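Local coordinates for putative periplasmic protein (Salmonella enterica subsp. enterica serovar Typhimurium, PDB 4J32) that acts as the periplasmic immunity protein Tai4, binding and inhibiting the type VI secretion effector Tae4, a papain-like peptidoglycan amidase, at the interface of chains C and A, the interface of chains B and A and the interface of chains C and B. Numbering follows the deposited sequence. Chains: chain A/B, Putative periplasmic protein; chain C, Putative cytoplasmic protein.

The three contacts illustrate how two immunity proteins, paired in the deposited assembly and probably a dimer, can each touch one toxin molecule. Contacts 1 and 3 join chain C to chains A and B; the centres of their C-alpha atoms are about 20 Å apart. Contact 2 joins the two Tai4 copies, its C-alpha centre about 27 Å from that of contact 1 and about 33 Å from that of contact 3. Helix 30-46 serves twice, its C-terminal end lying in contact 1 in one copy and in contact 2 in the other. Pairing probably fixes the spacing of the surfaces offered to each Tae4.

Contact 1: the interface of chains C and A. Residues chain C 91-92; chain A 44-45, 47-50, 54.
C:Arg92 of the amidase enters a cup of main-chain carbonyls on A, an example of an arginine recognised by backbone oxygens rather than by a carboxylate. This is part of the surface where the immunity protein meets its effector, and it may contribute to inhibition. C:Arg92 NE and NH2, side-on, share A:Leu44 O; the NE bond is 2.8 Å long and bends modestly, 157° at the hydrogen. The outer end of the guanidinium group, C:Arg92 NH1 with NH2, shares A:Gln49 O, NH1 at 2.9 Å. Both acceptors lie in the guanidinium plane, and the four bonds fix its rotation. A:Tyr54 OH also reaches the same edge, 3.1 Å from C:Arg92 NH2, whose bonds already go to the two carbonyls. A:Gly47 O hangs over the centre of one face, whereas C:Tyr91 CE1 of the arginine's own chain stands over the other.

The next shell explains this placement. The aliphatic chain of C:Arg92 runs straight from CG to NE (chi2 180°) and brings CD to within 3.4 Å of A:Glu45 O. A:Leu44 O belongs to the last turn of helix 30-46, where the helix end would favour a cation, and the loop before helix 51-65 supplies A:Gly47 O and A:Gln49 O. C:Tyr91 packs across A:Leu44 at about a right angle, CD1 to CD2 at 3.8 Å. Beyond it a water spans the interface, 2.8 Å from C:Tyr91 O and 2.7 Å from the A:Glu45 carboxylate oxygen OE1.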
ATOM      1  N   TYR C  91     -17.964 -14.198  12.726  1.00 18.28           N
ATOM      2  CA  TYR C  91     -16.579 -13.787  12.478  1.00 18.31           C
ATOM      3  C   TYR C  91     -16.266 -12.328  12.826  1.00 17.99           C
ATOM      4  O   TYR C  91     -15.118 -11.878  12.676  1.00 18.48           O
ATOM      5  CB  TYR C  91     -16.138 -14.157  11.052  1.00 18.65           C
ATOM      6  CG  TYR C  91     -16.995 -13.580   9.926  1.00 20.01           C
ATOM      7  CD1 TYR C  91     -16.763 -12.299   9.446  1.00 19.11           C
ATOM      8  CD2 TYR C  91     -18.027 -14.328   9.342  1.00 20.81           C
ATOM      9  CE1 TYR C  91     -17.520 -11.759   8.393  1.00 21.93           C
ATOM     10  CE2 TYR C  91     -18.782 -13.806   8.282  1.00 20.15           C
ATOM     11  CZ  TYR C  91     -18.508 -12.529   7.802  1.00 20.50           C
ATOM     12  OH  TYR C  91     -19.247 -11.970   6.785  1.00 22.90           O
ATOM     13  N   ARG C  92     -17.282 -11.596  13.274  1.00 17.42           N
ATOM     14  CA  ARG C  92     -17.104 -10.225  13.769  1.00 17.57           C
ATOM     15  C   ARG C  92     -17.286 -10.161  15.285  1.00 18.17           C
ATOM     16  O   ARG C  92     -18.252 -10.708  15.842  1.00 18.81           O
ATOM     17  CB  ARG C  92     -18.080  -9.258  13.090  1.00 18.21           C
ATOM     18  CG  ARG C  92     -17.811  -9.107  11.596  1.00 16.15           C
ATOM     19  CD  ARG C  92     -18.807  -8.126  10.927  1.00 19.13           C
ATOM     20  NE  ARG C  92     -18.297  -7.765   9.604  1.00 20.24           N
ATOM     21  CZ  ARG C  92     -18.908  -7.992   8.437  1.00 23.04           C
ATOM     22  NH1 ARG C  92     -20.123  -8.549   8.399  1.00 22.19           N
ATOM     23  NH2 ARG C  92     -18.313  -7.625   7.299  1.00 21.09           N
TER
ATOM     24  N   LEU A  44     -12.876  -5.184   7.532  1.00 16.67           N
ATOM     25  CA  LEU A  44     -13.924  -6.220   7.527  1.00 16.76           C
ATOM     26  C   LEU A  44     -14.726  -6.248   8.832  1.00 17.39           C
ATOM     27  O   LEU A  44     -15.952  -6.429   8.791  1.00 17.80           O
ATOM     28  CB  LEU A  44     -13.350  -7.614   7.166  1.00 17.51           C
ATOM     29  CG  LEU A  44     -14.322  -8.805   7.096  1.00 17.26           C
ATOM     30  CD1 LEU A  44     -13.821  -9.791   6.041  1.00 19.11           C
ATOM     31  CD2 LEU A  44     -14.466  -9.451   8.443  1.00 20.68           C
ATOM     32  N   GLU A  45     -14.055  -6.074   9.977  1.00 16.70           N
ATOM     33  CA  GLU A  45     -14.726  -6.106  11.283  1.00 17.93           C
ATOM     34  C   GLU A  45     -15.888  -5.121  11.327  1.00 18.14           C
ATOM     35  O   GLU A  45     -16.960  -5.438  11.875  1.00 19.32           O
ATOM     36  CB  GLU A  45     -13.752  -5.806  12.440  1.00 18.31           C
ATOM     37  CG  GLU A  45     -14.390  -5.417  13.808  1.00 19.13           C
ATOM     38  CD  GLU A  45     -15.140  -6.563  14.521  1.00 20.90           C
ATOM     39  OE1 GLU A  45     -14.769  -7.752  14.311  1.00 19.65           O
ATOM     40  OE2 GLU A  45     -16.086  -6.272  15.301  1.00 19.45           O
ATOM     41  N   GLY A  47     -17.478  -3.651   8.761  1.00 18.12           N
ATOM     42  CA  GLY A  47     -18.458  -3.775   7.664  1.00 17.91           C
ATOM     43  C   GLY A  47     -19.758  -4.437   8.100  1.00 18.87           C
ATOM     44  O   GLY A  47     -19.802  -5.138   9.109  1.00 19.69           O
ATOM     45  N   LYS A  48     -20.833  -4.174   7.354  1.00 19.54           N
ATOM     46  CA  LYS A  48     -22.140  -4.784   7.603  1.00 20.92           C
ATOM     47  C   LYS A  48     -22.487  -5.754   6.463  1.00 21.29           C
ATOM     48  O   LYS A  48     -23.620  -6.266   6.388  1.00 22.22           O
ATOM     49  CB  LYS A  48     -23.231  -3.698   7.733  1.00 22.62           C
ATOM     50  CG  LYS A  48     -23.035  -2.714   8.926  1.00 25.24           C
ATOM     51  CD  LYS A  48     -22.889  -3.482  10.239  1.00 30.20           C
ATOM     52  CE  LYS A  48     -22.950  -2.582  11.471  1.00 32.59           C
ATOM     53  NZ  LYS A  48     -23.303  -3.400  12.694  1.00 36.85           N
ATOM     54  N   GLN A  49     -21.489  -6.030   5.628  1.00 19.63           N
ATOM     55  CA  GLN A  49     -21.671  -6.868   4.433  1.00 20.09           C
ATOM     56  C   GLN A  49     -21.274  -8.304   4.698  1.00 19.96           C
ATOM     57  O   GLN A  49     -20.397  -8.588   5.538  1.00 19.08           O
ATOM     58  CB  GLN A  49     -20.852  -6.343   3.234  1.00 19.79           C
ATOM     59  CG  GLN A  49     -21.276  -4.941   2.732  1.00 20.39           C
ATOM     60  CD  GLN A  49     -20.894  -3.833   3.719  1.00 20.28           C
ATOM     61  OE1 GLN A  49     -19.787  -3.819   4.253  1.00 20.01           O
ATOM     62  NE2 GLN A  49     -21.816  -2.901   3.962  1.00 21.72           N
ATOM     63  N   SER A  50     -21.884  -9.194   3.923  1.00 19.92           N
ATOM     64  CA  SER A  50     -21.567 -10.622   3.938  1.00 20.23           C
ATOM     65  C   SER A  50     -20.197 -10.857   3.322  1.00 20.04           C
ATOM     66  O   SER A  50     -19.686 -10.023   2.559  1.00 18.90           O
ATOM     67  CB  SER A  50     -22.603 -11.401   3.120  1.00 20.86           C
ATOM     68  OG  SER A  50     -23.896 -11.300   3.714  1.00 22.45           O
ATOM     69  N   TYR A  54     -16.430  -9.372  -0.132  1.00 17.45           N
ATOM     70  CA  TYR A  54     -14.967  -9.337  -0.074  1.00 17.42           C
ATOM     71  C   TYR A  54     -14.334 -10.351  -1.041  1.00 17.82           C
ATOM     72  O   TYR A  54     -13.294 -10.060  -1.652  1.00 16.97           O
ATOM     73  CB  TYR A  54     -14.491  -9.582   1.366  1.00 17.42           C
ATOM     74  CG  TYR A  54     -15.139  -8.643   2.350  1.00 17.75           C
ATOM     75  CD1 TYR A  54     -14.559  -7.399   2.639  1.00 17.03           C
ATOM     76  CD2 TYR A  54     -16.325  -9.005   3.008  1.00 18.34           C
ATOM     77  CE1 TYR A  54     -15.141  -6.520   3.557  1.00 17.20           C
ATOM     78  CE2 TYR A  54     -16.933  -8.122   3.933  1.00 17.79           C
ATOM     79  CZ  TYR A  54     -16.331  -6.905   4.202  1.00 18.97           C
ATOM     80  OH  TYR A  54     -16.904  -6.041   5.103  1.00 18.64           O
TER
HETATM   81  O   HOH W   1     -14.093  -9.291  12.156  1.00 20.19           O

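Contact 2: the interface of chains B and A. Residues chain B 3-4, 8, 43; chain A 80, 83-84, 87.
A:Asp84 spreads its carboxylate between two groups of the N-terminal segment of B, showing how one acid can tie a chain end to the neighbouring copy, in a pairing that is probably the biological one. Its CG sits beside the backbone N (chi1 -75°), which turns the carboxylate toward B. The B:Tyr8 hydroxyl OH donates to A:Asp84 OD1 at 2.7 Å, on the anti side and somewhat out of plane. From above the carboxylate, B:Leu4 N gives OD2 a nearly straight bond, 173° at the hydrogen. The B:Leu4 side chain lies obliquely over A:Asp84, CB 3.7 Å from its CG.

Packing is tight on the A:His87 side as well. CE1 of B:Tyr8 points edge-on at the centre of the imidazole, the ring planes 64° apart. A bond from A:His87 ND1 to A:Ile83 O, 2.7 Å, fixes the face presented.

The B:Tyr43 side is looser and wetted. B:Tyr43 OH reaches A:Asp84 OD1 through a water, 2.8 Å from OH and 2.7 Å from OD1. B:Tyr43 OH also lies 3.3 Å from A:Ile83 CG2, and CE2 3.9 Å from CD1.

The acid stands on helix 78-86, which the disulfide between A:Cys22 and A:Cys82 ties to helix 10-26; the twofold axis repeats the contact.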
ATOM      1  N   ALA B   3       0.789   0.434 -17.332  1.00 26.12           N
ATOM      2  CA  ALA B   3      -0.088   0.833 -16.228  1.00 24.29           C
ATOM      3  C   ALA B   3      -0.944   2.028 -16.617  1.00 24.06           C
ATOM      4  O   ALA B   3      -0.792   2.593 -17.712  1.00 24.71           O
ATOM      5  CB  ALA B   3       0.727   1.158 -14.980  1.00 21.57           C
ATOM      6  N   LEU B   4      -1.848   2.417 -15.723  1.00 23.39           N
ATOM      7  CA  LEU B   4      -2.775   3.517 -15.995  1.00 23.58           C
ATOM      8  C   LEU B   4      -2.202   4.901 -15.738  1.00 22.72           C
ATOM      9  O   LEU B   4      -2.947   5.889 -15.758  1.00 21.82           O
ATOM     10  CB  LEU B   4      -4.059   3.342 -15.183  1.00 24.48           C
ATOM     11  CG  LEU B   4      -4.786   2.022 -15.432  1.00 26.28           C
ATOM     12  CD1 LEU B   4      -6.023   1.924 -14.505  1.00 29.51           C
ATOM     13  CD2 LEU B   4      -5.146   1.790 -16.904  1.00 29.53           C
ATOM     14  N   TYR B   8      -4.259   9.550 -15.104  1.00 22.54           N
ATOM     15  CA  TYR B   8      -4.566  10.295 -13.882  1.00 21.48           C
ATOM     16  C   TYR B   8      -4.485  11.811 -14.082  1.00 21.84           C
ATOM     17  O   TYR B   8      -3.599  12.315 -14.785  1.00 22.77           O
ATOM     18  CB  TYR B   8      -3.635   9.862 -12.738  1.00 19.85           C
ATOM     19  CG  TYR B   8      -3.872   8.418 -12.329  1.00 18.80           C
ATOM     20  CD1 TYR B   8      -5.068   8.041 -11.711  1.00 20.74           C
ATOM     21  CD2 TYR B   8      -2.882   7.446 -12.538  1.00 18.29           C
ATOM     22  CE1 TYR B   8      -5.310   6.702 -11.339  1.00 21.02           C
ATOM     23  CE2 TYR B   8      -3.106   6.094 -12.168  1.00 18.67           C
ATOM     24  CZ  TYR B   8      -4.315   5.747 -11.570  1.00 21.05           C
ATOM     25  OH  TYR B   8      -4.539   4.435 -11.208  1.00 19.68           O
ATOM     26  N   TYR B  43       4.519   8.569 -10.539  1.00 16.44           N
ATOM     27  CA  TYR B  43       3.538   9.669 -10.394  1.00 16.82           C
ATOM     28  C   TYR B  43       4.208  11.047 -10.398  1.00 17.00           C
ATOM     29  O   TYR B  43       3.631  12.010 -10.925  1.00 18.06           O
ATOM     30  CB  TYR B  43       2.667   9.477  -9.147  1.00 15.73           C
ATOM     31  CG  TYR B  43       1.952   8.151  -9.215  1.00 17.16           C
ATOM     32  CD1 TYR B  43       1.165   7.833 -10.330  1.00 16.99           C
ATOM     33  CD2 TYR B  43       2.106   7.196  -8.199  1.00 18.44           C
ATOM     34  CE1 TYR B  43       0.516   6.593 -10.449  1.00 18.92           C
ATOM     35  CE2 TYR B  43       1.450   5.948  -8.292  1.00 16.66           C
ATOM     36  CZ  TYR B  43       0.661   5.665  -9.411  1.00 17.55           C
ATOM     37  OH  TYR B  43       0.042   4.459  -9.544  1.00 18.70           O
TER
ATOM     38  N   MET A  80       1.933  -0.189  -7.690  1.00 16.65           N
ATOM     39  CA  MET A  80       1.155   0.451  -8.756  1.00 17.41           C
ATOM     40  C   MET A  80      -0.066  -0.356  -9.199  1.00 17.00           C
ATOM     41  O   MET A  80      -1.108   0.217  -9.607  1.00 16.92           O
ATOM     42  CB  MET A  80       2.057   0.694  -9.966  1.00 17.34           C
ATOM     43  CG  MET A  80       1.418   1.573 -10.994  1.00 19.27           C
ATOM     44  SD  MET A  80       2.547   1.948 -12.365  1.00 20.42           S
ATOM     45  CE  MET A  80       3.527   3.258 -11.616  1.00 21.33           C
ATOM     46  N   ILE A  83      -2.733   0.528  -6.789  1.00 16.80           N
ATOM     47  CA  ILE A  83      -3.218   1.905  -6.960  1.00 17.15           C
ATOM     48  C   ILE A  83      -4.142   1.969  -8.199  1.00 17.69           C
ATOM     49  O   ILE A  83      -5.212   2.581  -8.154  1.00 17.36           O
ATOM     50  CB  ILE A  83      -2.046   2.935  -7.014  1.00 17.30           C
ATOM     51  CG1 ILE A  83      -1.422   3.056  -5.600  1.00 18.55           C
ATOM     52  CG2 ILE A  83      -2.556   4.322  -7.493  1.00 18.84           C
ATOM     53  CD1 ILE A  83      -0.144   3.801  -5.511  1.00 22.14           C
ATOM     54  N   ASP A  84      -3.751   1.297  -9.274  1.00 17.33           N
ATOM     55  CA  ASP A  84      -4.628   1.240 -10.447  1.00 17.92           C
ATOM     56  C   ASP A  84      -5.934   0.519 -10.069  1.00 17.83           C
ATOM     57  O   ASP A  84      -7.037   0.917 -10.494  1.00 19.45           O
ATOM     58  CB  ASP A  84      -3.933   0.522 -11.614  1.00 18.10           C
ATOM     59  CG  ASP A  84      -2.860   1.390 -12.293  1.00 18.74           C
ATOM     60  OD1 ASP A  84      -2.776   2.619 -12.003  1.00 19.05           O
ATOM     61  OD2 ASP A  84      -2.141   0.845 -13.169  1.00 19.78           O
ATOM     62  N   HIS A  87      -8.851   2.422  -8.443  1.00 17.83           N
ATOM     63  CA  HIS A  87      -9.568   3.315  -9.376  1.00 19.54           C
ATOM     64  C   HIS A  87     -10.492   2.569 -10.345  1.00 20.31           C
ATOM     65  O   HIS A  87     -11.153   3.183 -11.207  1.00 21.14           O
ATOM     66  CB  HIS A  87      -8.568   4.165 -10.166  1.00 19.28           C
ATOM     67  CG  HIS A  87      -7.810   5.136  -9.306  1.00 19.59           C
ATOM     68  ND1 HIS A  87      -6.666   4.786  -8.628  1.00 21.14           N
ATOM     69  CD2 HIS A  87      -8.035   6.442  -9.019  1.00 23.19           C
ATOM     70  CE1 HIS A  87      -6.223   5.830  -7.945  1.00 22.88           C
ATOM     71  NE2 HIS A  87      -7.034   6.849  -8.167  1.00 22.69           N
TER
HETATM   72  O   HOH W   2      -0.435   3.995 -12.227  1.00 17.93           O

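Contact 3: the interface of chains C and B. Residues chain C 132-133, 162; chain B 70.
B:Asn70 lays its side chain against the ring of C:Pro162, a small example of an amide packed against a proline ring. The contact joins the effector to the second immunity chain and may help to steady the complex. CB and CG both rest on one ring atom: B:Asn70 CB lies 3.7 Å from C:Pro162 CG, and the amide carbon CG lies 3.6 Å from it. At the tip the branches part. The B:Asn70 amide nitrogen ND2 turns to C:Pro162 CB, at 3.5 Å, while the oxygen OD1 stays near ring atom CG, at 4.1 Å. The two side chains cross at about a right angle. With CG of B:Asn70 beside its own backbone N (chi1 -59°), the amide goes to the proline and the main chain faces the other loop of C.

There, B:Asn70 O rests 3.4 Å from C:Trp133 CA. A water links the backbones: B:Asn70 N donates to it at 2.7 Å along a nearly straight line, and the water lies 2.9 Å from C:Gly132 O.

On the amidase, C:Gly132 and C:Trp133 begin the turn between strands 124-131 and 138-143, and C:Pro162 precedes strand 164-172; B:Asn70 sits in the long loop joining helices 51-65 and 78-86.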
ATOM      1  N   GLY C 132      -8.693   2.136  21.986  1.00 29.47           N
ATOM      2  CA  GLY C 132      -7.252   1.962  21.849  1.00 29.56           C
ATOM      3  C   GLY C 132      -6.841   0.898  20.843  1.00 28.34           C
ATOM      4  O   GLY C 132      -5.673   0.856  20.437  1.00 29.75           O
ATOM      5  N   TRP C 133      -7.786   0.061  20.424  1.00 25.14           N
ATOM      6  CA  TRP C 133      -7.514  -0.947  19.394  1.00 24.16           C
ATOM      7  C   TRP C 133      -8.017  -0.500  18.037  1.00 24.67           C
ATOM      8  O   TRP C 133      -9.086   0.086  17.923  1.00 25.35           O
ATOM      9  CB  TRP C 133      -8.157  -2.295  19.705  1.00 23.42           C
ATOM     10  CG  TRP C 133      -7.451  -3.110  20.743  1.00 24.27           C
ATOM     11  CD1 TRP C 133      -6.147  -3.004  21.159  1.00 26.17           C
ATOM     12  CD2 TRP C 133      -8.028  -4.189  21.479  1.00 23.58           C
ATOM     13  NE1 TRP C 133      -5.885  -3.975  22.113  1.00 24.55           N
ATOM     14  CE2 TRP C 133      -7.025  -4.703  22.330  1.00 25.21           C
ATOM     15  CE3 TRP C 133      -9.302  -4.774  21.496  1.00 22.14           C
ATOM     16  CZ2 TRP C 133      -7.262  -5.780  23.210  1.00 24.63           C
ATOM     17  CZ3 TRP C 133      -9.541  -5.838  22.374  1.00 23.40           C
ATOM     18  CH2 TRP C 133      -8.514  -6.332  23.214  1.00 23.74           C
ATOM     19  N   PRO C 162      -2.305  -0.793  25.687  1.00 50.32           N
ATOM     20  CA  PRO C 162      -2.840   0.307  24.883  1.00 48.73           C
ATOM     21  C   PRO C 162      -4.373   0.288  24.844  1.00 44.39           C
ATOM     22  O   PRO C 162      -4.993   1.309  24.583  1.00 44.23           O
ATOM     23  CB  PRO C 162      -2.227   0.069  23.493  1.00 48.75           C
ATOM     24  CG  PRO C 162      -1.969  -1.398  23.432  1.00 48.69           C
ATOM     25  CD  PRO C 162      -1.760  -1.883  24.853  1.00 49.58           C
TER
ATOM     26  N   ASN B  70      -2.188  -0.214  17.543  1.00 24.26           N
ATOM     27  CA  ASN B  70      -2.310  -1.476  18.281  1.00 25.95           C
ATOM     28  C   ASN B  70      -3.673  -2.122  18.017  1.00 24.46           C
ATOM     29  O   ASN B  70      -4.614  -1.450  17.596  1.00 24.00           O
ATOM     30  CB  ASN B  70      -2.124  -1.202  19.776  1.00 28.54           C
ATOM     31  CG  ASN B  70      -0.774  -0.567  20.086  1.00 33.24           C
ATOM     32  OD1 ASN B  70       0.260  -1.247  20.031  1.00 38.40           O
ATOM     33  ND2 ASN B  70      -0.770   0.744  20.411  1.00 36.60           N
TER
HETATM   34  O   HOH W   3      -4.217   1.442  18.028  1.00 28.63           O